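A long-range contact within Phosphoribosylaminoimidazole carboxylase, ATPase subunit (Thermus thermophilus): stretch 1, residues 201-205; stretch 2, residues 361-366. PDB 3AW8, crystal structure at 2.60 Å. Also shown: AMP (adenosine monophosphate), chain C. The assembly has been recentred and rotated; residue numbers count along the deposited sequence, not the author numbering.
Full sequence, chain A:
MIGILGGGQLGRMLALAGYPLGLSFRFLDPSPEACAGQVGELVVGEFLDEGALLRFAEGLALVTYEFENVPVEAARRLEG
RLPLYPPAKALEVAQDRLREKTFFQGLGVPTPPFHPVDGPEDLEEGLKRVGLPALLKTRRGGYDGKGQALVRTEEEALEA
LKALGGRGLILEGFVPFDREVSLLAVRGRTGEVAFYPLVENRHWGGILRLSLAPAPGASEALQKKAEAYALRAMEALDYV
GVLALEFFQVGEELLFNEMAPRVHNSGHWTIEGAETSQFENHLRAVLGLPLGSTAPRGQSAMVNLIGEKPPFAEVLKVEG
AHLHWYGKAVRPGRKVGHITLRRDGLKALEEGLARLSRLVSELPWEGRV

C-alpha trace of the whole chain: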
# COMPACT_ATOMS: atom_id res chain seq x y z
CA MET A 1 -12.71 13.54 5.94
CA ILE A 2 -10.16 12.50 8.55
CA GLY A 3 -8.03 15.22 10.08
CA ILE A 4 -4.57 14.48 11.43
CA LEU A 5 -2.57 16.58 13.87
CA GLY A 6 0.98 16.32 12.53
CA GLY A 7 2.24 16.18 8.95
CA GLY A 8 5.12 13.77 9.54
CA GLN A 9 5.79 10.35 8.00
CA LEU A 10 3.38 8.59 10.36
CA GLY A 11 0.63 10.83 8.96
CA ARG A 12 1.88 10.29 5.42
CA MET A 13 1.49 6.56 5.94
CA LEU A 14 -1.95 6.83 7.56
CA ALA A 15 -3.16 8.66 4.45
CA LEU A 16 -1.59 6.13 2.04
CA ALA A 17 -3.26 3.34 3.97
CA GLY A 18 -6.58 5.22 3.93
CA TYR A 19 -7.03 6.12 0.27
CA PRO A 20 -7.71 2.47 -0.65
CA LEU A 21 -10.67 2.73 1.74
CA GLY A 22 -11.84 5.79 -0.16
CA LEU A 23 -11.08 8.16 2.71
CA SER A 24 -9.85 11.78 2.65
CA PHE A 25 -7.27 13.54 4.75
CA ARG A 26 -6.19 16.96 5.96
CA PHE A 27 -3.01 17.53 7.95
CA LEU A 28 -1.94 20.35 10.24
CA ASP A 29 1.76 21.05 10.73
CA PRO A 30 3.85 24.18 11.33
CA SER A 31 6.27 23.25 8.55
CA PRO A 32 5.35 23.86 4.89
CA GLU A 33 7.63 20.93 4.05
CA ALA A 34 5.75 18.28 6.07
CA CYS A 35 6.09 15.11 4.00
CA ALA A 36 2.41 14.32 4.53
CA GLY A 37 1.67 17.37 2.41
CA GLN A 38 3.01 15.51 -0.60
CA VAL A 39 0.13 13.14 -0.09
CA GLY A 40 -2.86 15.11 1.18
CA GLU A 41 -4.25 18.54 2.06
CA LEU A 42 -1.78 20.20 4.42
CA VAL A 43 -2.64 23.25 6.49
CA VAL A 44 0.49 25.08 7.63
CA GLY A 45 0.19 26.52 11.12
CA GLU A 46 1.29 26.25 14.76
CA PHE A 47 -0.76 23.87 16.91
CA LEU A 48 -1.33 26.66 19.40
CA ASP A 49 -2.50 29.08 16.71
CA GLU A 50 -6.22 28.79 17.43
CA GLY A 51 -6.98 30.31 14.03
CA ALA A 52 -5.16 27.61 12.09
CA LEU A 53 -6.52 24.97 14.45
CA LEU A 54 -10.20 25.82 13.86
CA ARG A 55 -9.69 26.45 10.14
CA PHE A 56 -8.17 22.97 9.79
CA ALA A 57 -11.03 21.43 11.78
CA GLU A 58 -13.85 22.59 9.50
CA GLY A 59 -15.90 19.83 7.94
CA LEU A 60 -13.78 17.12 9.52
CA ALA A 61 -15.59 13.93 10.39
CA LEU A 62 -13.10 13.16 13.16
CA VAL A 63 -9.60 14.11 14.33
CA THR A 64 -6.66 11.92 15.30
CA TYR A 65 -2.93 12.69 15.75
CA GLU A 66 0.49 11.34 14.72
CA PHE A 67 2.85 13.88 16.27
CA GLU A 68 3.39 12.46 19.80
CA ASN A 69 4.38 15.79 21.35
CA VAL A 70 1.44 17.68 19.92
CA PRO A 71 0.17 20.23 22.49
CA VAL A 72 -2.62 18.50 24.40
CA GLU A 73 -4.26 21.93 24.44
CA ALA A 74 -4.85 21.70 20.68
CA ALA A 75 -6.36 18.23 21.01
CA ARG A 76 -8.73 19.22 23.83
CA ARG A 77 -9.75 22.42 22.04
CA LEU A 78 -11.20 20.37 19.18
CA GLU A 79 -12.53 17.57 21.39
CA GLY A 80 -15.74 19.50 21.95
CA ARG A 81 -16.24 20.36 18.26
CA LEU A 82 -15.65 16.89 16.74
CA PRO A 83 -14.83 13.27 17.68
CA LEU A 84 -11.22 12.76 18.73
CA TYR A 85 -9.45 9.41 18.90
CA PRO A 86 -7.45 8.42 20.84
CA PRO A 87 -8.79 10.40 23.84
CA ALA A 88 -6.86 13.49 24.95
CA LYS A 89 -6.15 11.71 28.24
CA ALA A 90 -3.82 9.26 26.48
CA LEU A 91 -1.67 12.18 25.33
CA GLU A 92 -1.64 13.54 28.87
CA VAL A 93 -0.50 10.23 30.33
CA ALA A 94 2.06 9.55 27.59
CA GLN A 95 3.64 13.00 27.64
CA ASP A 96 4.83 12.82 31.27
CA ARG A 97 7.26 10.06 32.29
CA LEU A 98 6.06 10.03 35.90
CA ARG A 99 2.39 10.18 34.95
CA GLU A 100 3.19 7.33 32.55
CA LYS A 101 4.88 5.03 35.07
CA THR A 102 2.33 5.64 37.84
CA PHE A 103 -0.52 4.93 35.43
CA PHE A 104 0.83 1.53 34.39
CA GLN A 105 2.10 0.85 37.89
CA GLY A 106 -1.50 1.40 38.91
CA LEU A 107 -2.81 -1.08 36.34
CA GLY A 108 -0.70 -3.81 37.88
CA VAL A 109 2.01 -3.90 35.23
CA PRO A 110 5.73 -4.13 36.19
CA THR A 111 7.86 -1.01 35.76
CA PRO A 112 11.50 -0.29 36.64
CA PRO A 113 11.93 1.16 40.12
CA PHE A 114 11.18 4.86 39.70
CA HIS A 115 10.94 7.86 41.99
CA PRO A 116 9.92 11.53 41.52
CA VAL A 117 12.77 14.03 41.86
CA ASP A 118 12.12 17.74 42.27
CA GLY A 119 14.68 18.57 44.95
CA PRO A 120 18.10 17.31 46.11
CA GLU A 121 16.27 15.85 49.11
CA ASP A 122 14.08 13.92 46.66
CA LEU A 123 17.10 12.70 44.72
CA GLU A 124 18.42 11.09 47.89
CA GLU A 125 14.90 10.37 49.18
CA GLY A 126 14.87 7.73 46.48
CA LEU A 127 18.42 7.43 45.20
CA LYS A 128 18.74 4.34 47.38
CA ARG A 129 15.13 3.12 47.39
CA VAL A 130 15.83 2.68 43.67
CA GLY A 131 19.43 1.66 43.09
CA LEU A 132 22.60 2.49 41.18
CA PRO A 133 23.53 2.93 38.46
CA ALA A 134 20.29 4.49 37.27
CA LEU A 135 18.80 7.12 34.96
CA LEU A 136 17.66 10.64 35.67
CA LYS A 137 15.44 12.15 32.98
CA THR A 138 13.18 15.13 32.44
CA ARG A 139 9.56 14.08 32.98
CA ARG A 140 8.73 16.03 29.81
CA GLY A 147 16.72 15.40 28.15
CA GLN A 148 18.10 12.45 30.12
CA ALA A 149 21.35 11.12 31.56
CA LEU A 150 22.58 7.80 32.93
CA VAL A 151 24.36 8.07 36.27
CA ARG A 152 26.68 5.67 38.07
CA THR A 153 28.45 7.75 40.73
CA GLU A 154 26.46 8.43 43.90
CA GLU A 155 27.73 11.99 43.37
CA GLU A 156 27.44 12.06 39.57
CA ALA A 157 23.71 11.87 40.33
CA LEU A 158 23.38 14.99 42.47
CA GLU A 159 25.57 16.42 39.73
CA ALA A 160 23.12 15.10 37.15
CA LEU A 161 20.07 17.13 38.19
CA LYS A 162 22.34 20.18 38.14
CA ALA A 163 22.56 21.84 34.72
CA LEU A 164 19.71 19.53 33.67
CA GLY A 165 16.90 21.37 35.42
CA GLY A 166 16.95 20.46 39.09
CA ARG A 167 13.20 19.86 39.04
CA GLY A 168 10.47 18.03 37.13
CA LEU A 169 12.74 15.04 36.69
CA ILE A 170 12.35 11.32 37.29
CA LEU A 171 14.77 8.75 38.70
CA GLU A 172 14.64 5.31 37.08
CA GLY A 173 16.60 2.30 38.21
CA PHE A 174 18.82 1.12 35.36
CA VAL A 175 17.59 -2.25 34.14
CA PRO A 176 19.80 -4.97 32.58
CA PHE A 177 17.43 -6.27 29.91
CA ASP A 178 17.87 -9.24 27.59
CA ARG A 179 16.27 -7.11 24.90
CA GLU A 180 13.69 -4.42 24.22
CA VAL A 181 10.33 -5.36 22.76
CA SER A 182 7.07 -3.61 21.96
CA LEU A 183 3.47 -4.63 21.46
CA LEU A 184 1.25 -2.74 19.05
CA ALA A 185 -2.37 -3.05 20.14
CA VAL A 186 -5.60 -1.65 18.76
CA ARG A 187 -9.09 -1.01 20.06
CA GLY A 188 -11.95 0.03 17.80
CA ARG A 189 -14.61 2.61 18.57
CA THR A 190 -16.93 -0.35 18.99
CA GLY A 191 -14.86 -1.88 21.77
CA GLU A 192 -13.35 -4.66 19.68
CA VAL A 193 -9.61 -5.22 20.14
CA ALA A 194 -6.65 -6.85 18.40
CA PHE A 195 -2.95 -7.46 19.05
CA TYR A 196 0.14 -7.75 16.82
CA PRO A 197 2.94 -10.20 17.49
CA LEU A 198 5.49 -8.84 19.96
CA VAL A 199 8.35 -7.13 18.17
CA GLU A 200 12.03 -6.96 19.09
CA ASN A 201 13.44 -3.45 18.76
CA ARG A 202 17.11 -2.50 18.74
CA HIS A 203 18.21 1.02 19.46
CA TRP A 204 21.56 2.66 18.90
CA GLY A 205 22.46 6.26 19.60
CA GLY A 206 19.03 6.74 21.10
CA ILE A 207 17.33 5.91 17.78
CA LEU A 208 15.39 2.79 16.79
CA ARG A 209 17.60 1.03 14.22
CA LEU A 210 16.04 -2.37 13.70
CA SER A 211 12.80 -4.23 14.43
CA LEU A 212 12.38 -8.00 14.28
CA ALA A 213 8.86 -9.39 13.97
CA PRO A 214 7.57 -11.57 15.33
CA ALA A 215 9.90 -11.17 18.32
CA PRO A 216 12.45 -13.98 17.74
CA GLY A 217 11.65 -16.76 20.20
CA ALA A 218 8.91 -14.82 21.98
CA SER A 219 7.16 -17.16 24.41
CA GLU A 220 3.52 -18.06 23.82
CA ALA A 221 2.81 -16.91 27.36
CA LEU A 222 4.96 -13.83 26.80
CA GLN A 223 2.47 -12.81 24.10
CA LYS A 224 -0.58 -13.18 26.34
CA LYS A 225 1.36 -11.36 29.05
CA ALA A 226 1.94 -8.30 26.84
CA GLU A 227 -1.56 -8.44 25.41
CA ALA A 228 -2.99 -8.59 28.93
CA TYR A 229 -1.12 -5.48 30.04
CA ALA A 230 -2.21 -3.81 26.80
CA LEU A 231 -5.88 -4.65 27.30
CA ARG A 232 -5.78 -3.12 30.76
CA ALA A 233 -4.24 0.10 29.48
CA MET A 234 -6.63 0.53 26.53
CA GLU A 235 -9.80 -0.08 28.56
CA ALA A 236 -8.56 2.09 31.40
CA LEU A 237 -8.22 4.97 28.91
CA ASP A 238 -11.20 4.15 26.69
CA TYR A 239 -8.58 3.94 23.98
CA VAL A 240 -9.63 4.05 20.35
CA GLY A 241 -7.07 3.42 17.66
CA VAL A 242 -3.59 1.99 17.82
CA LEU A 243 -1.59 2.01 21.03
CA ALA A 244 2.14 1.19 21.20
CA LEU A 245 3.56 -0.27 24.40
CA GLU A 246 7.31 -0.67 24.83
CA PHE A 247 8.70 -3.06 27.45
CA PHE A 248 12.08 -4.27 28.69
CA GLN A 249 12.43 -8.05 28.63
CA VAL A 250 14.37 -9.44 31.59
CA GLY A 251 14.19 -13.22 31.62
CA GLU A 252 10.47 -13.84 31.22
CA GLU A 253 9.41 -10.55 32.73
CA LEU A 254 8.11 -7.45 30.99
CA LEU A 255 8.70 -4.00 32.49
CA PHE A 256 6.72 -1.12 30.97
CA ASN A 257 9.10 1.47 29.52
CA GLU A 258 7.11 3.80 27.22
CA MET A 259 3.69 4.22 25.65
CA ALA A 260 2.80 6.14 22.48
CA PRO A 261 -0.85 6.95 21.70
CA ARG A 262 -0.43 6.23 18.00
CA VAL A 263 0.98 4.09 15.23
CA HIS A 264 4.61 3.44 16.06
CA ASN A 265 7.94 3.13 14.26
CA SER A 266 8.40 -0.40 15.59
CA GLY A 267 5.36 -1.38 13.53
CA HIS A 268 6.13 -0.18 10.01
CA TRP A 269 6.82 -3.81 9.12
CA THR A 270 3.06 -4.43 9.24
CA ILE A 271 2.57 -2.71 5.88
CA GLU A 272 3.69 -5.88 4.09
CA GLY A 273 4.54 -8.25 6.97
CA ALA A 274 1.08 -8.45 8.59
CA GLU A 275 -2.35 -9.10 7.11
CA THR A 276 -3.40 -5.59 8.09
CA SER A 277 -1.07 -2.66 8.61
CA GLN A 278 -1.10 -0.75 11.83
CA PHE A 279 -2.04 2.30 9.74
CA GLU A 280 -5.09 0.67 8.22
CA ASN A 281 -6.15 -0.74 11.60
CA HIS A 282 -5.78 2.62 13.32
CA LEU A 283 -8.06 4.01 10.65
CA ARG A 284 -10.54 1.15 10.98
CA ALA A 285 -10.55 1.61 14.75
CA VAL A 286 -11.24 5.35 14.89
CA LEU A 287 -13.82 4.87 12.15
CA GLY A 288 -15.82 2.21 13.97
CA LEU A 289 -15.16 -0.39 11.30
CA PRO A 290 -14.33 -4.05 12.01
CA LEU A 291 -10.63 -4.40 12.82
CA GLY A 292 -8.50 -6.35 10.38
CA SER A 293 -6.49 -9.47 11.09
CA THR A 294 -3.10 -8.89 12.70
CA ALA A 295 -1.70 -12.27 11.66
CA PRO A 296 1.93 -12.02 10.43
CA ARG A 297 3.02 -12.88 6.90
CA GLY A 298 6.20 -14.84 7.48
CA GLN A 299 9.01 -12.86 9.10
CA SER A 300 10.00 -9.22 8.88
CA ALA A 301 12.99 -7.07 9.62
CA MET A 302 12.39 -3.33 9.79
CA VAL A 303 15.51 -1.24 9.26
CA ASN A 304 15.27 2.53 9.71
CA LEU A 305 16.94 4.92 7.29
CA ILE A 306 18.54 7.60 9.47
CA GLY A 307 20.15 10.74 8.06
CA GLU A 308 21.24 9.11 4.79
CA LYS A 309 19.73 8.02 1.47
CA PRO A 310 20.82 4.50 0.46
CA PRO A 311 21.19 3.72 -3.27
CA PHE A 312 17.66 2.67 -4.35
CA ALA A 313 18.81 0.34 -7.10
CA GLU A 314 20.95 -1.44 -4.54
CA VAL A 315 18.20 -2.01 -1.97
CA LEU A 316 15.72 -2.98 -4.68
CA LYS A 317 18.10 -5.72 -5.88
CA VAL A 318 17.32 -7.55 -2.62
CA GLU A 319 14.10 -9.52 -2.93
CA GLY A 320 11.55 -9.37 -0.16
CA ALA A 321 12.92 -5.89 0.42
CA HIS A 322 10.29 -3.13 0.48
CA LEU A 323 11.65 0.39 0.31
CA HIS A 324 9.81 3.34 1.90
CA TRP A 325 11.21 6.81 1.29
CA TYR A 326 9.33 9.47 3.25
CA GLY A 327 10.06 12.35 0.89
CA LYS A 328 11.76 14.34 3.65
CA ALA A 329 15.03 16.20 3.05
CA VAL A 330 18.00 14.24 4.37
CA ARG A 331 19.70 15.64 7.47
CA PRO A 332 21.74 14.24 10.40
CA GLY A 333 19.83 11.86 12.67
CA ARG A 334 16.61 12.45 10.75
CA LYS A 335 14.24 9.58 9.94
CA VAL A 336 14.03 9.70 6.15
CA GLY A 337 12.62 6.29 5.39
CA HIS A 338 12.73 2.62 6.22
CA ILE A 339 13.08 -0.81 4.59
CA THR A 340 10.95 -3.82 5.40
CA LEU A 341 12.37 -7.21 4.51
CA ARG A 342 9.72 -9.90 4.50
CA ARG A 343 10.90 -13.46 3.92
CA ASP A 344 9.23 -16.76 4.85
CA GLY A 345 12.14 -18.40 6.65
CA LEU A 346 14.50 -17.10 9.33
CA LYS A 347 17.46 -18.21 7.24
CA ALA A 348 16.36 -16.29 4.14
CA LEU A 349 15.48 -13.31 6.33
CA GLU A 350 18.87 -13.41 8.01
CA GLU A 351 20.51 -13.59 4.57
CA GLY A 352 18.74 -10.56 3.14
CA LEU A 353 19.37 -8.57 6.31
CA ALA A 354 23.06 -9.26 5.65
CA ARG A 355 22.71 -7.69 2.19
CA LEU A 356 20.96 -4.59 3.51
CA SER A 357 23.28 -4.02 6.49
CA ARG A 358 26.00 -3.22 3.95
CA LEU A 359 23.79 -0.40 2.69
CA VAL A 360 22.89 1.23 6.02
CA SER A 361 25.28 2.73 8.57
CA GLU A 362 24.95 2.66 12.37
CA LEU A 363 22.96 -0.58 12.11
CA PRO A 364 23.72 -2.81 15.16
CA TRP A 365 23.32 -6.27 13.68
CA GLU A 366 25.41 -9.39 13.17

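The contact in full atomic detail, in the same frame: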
# COMPACT_ATOMS: atom_id res chain seq x y z
N ASN A 201 12.89 -4.70 19.27
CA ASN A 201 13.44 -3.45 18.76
C ASN A 201 14.86 -3.21 19.26
O ASN A 201 15.15 -3.42 20.43
CB ASN A 201 12.53 -2.29 19.17
CG ASN A 201 11.07 -2.61 18.99
OD1 ASN A 201 10.28 -2.53 19.93
ND2 ASN A 201 10.70 -3.00 17.76
N ARG A 202 15.73 -2.77 18.37
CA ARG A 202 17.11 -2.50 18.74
C ARG A 202 17.42 -1.05 18.51
O ARG A 202 17.24 -0.54 17.40
CB ARG A 202 18.07 -3.36 17.94
CG ARG A 202 17.88 -4.83 18.15
CD ARG A 202 18.98 -5.60 17.47
NE ARG A 202 18.80 -7.03 17.67
CZ ARG A 202 19.53 -7.95 17.06
NH1 ARG A 202 20.48 -7.58 16.21
NH2 ARG A 202 19.29 -9.23 17.29
N HIS A 203 17.89 -0.38 19.55
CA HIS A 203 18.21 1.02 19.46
C HIS A 203 19.71 1.21 19.48
O HIS A 203 20.44 0.35 19.96
CB HIS A 203 17.60 1.77 20.65
CG HIS A 203 16.12 1.57 20.79
ND1 HIS A 203 15.21 2.26 20.03
CD2 HIS A 203 15.41 0.72 21.56
CE1 HIS A 203 13.99 1.84 20.32
NE2 HIS A 203 14.08 0.91 21.25
N TRP A 204 20.15 2.33 18.94
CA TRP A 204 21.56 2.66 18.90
C TRP A 204 21.65 4.16 18.72
O TRP A 204 21.11 4.72 17.76
CB TRP A 204 22.24 1.93 17.73
CG TRP A 204 23.75 1.96 17.77
CD1 TRP A 204 24.57 2.85 17.14
CD2 TRP A 204 24.60 1.05 18.48
NE1 TRP A 204 25.89 2.54 17.41
CE2 TRP A 204 25.94 1.45 18.23
CE3 TRP A 204 24.37 -0.06 19.31
CZ2 TRP A 204 27.03 0.77 18.77
CZ3 TRP A 204 25.46 -0.73 19.85
CH2 TRP A 204 26.77 -0.32 19.57
N GLY A 205 22.32 4.82 19.67
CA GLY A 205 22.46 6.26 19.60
C GLY A 205 21.16 6.94 19.96
O GLY A 205 20.91 8.10 19.60
N SER A 361 24.29 2.53 7.51
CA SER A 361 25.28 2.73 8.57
C SER A 361 24.62 2.65 9.94
O SER A 361 23.41 2.53 10.05
CB SER A 361 25.98 4.09 8.40
OG SER A 361 25.07 5.16 8.61
N GLU A 362 25.43 2.73 10.99
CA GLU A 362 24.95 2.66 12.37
C GLU A 362 23.86 1.62 12.60
O GLU A 362 22.95 1.84 13.40
CB GLU A 362 24.41 4.02 12.82
CG GLU A 362 25.43 5.13 12.89
CD GLU A 362 24.81 6.44 13.33
OE1 GLU A 362 23.84 6.90 12.67
OE2 GLU A 362 25.28 7.02 14.34
N LEU A 363 23.95 0.48 11.92
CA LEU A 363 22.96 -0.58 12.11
C LEU A 363 23.61 -1.68 12.96
O LEU A 363 24.48 -2.42 12.48
CB LEU A 363 22.49 -1.13 10.77
CG LEU A 363 21.46 -2.27 10.83
CD1 LEU A 363 20.25 -1.84 11.64
CD2 LEU A 363 21.04 -2.66 9.43
N PRO A 364 23.19 -1.80 14.23
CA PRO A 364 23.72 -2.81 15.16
C PRO A 364 23.20 -4.22 14.95
O PRO A 364 22.32 -4.69 15.67
CB PRO A 364 23.32 -2.26 16.53
CG PRO A 364 21.99 -1.63 16.24
CD PRO A 364 22.24 -0.91 14.92
N TRP A 365 23.75 -4.91 13.95
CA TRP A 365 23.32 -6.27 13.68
C TRP A 365 24.47 -7.15 13.21
O TRP A 365 25.40 -6.68 12.55
CB TRP A 365 22.22 -6.28 12.64
CG TRP A 365 21.68 -7.65 12.35
CD1 TRP A 365 20.79 -8.36 13.12
CD2 TRP A 365 22.00 -8.47 11.24
NE1 TRP A 365 20.54 -9.58 12.54
CE2 TRP A 365 21.27 -9.68 11.38
CE3 TRP A 365 22.84 -8.32 10.13
CZ2 TRP A 365 21.36 -10.72 10.46
CZ3 TRP A 365 22.93 -9.35 9.21
CH2 TRP A 365 22.19 -10.54 9.38
N GLU A 366 24.40 -8.43 13.56
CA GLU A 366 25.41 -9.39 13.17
C GLU A 366 24.75 -10.68 12.69
O GLU A 366 25.01 -11.07 11.53
CB GLU A 366 26.36 -9.68 14.33
CG GLU A 366 27.83 -9.40 14.01
CD GLU A 366 28.30 -8.03 14.48
OE1 GLU A 366 28.54 -7.88 15.70
OE2 GLU A 366 28.44 -7.12 13.64
P AMP C . 13.78 7.02 25.69
O1P AMP C . 12.90 6.78 24.51
O2P AMP C . 13.22 6.18 26.96
O3P AMP C . 13.77 8.59 26.04
O5' AMP C . 15.30 6.56 25.36
C5' AMP C . 15.31 5.15 25.09
C4' AMP C . 16.76 4.64 25.05
O4' AMP C . 17.41 4.75 26.36
C3' AMP C . 16.83 3.15 24.64
O3' AMP C . 17.91 2.93 23.73
C2' AMP C . 17.01 2.39 25.96
O2' AMP C . 17.86 1.25 25.79
C1' AMP C . 17.59 3.42 26.95
N9 AMP C . 16.92 3.34 28.26
C8 AMP C . 15.81 4.04 28.66
N7 AMP C . 15.48 3.72 29.88
C5 AMP C . 16.35 2.80 30.35
C6 AMP C . 16.50 2.10 31.58
N6 AMP C . 15.62 2.31 32.62
N1 AMP C . 17.52 1.22 31.70
C2 AMP C . 18.39 1.00 30.70
N3 AMP C . 18.28 1.65 29.54
C4 AMP C . 17.29 2.54 29.32

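Stretch 1 continues a β-strand that begins earlier in the chain, whereas residues 361-366 form an irregular segment near the end of the chain, with no helix or strand of its own. The nearest CA atoms across the contact are those of Trp204 and Pro364, 7.0 Å apart, so side chains bridge the gap, in part to backbone carbonyls, and no backbone-to-backbone hydrogen bond crosses it. Within the second segment, a weak hydrogen bond from Trp365 N to Leu363 O (3.0 Å) spans Pro364. The alternation of the strand sets the pattern of contacts: Arg202 and Trp204 direct their CA-to-CB bonds toward the other segment, while that of His203 points away, its CB lying 3.3 Å from AMP O3'.

Pro364 is the centre of the contact, losing more area to the partner segment than any other residue. Its compact ring lies against the Trp204 indole, with Trp204 CE3 3.7 Å from Pro364 CB; the approach is oblique, an apolar contact rather than a stack. Trp204, in rotamer t, is broad enough to reach Glu362 as well, placing Trp204 CD1 4.2 Å from Glu362 O. Arg202 extends from an m chi1 with chi2 and chi3 both t, which carries its guanidinium to the carbonyl of Pro364 itself. There Arg202 NH1 donates a weak hydrogen bond to Pro364 O (3.5 Å), the carbonyl lying near the guanidinium plane, where the N-H groups point. The same nitrogen meets the edge of the Trp365 indole, Arg202 NH1 to Trp365 CD1 being 3.2 Å. Arg202 NE and NH2 are hydrogen-bonded just outside the stretches, which helps fix the long side chain. Altogether 273 Å² is buried, counting both sides: a small contact built on apolar packing and one weak polar link.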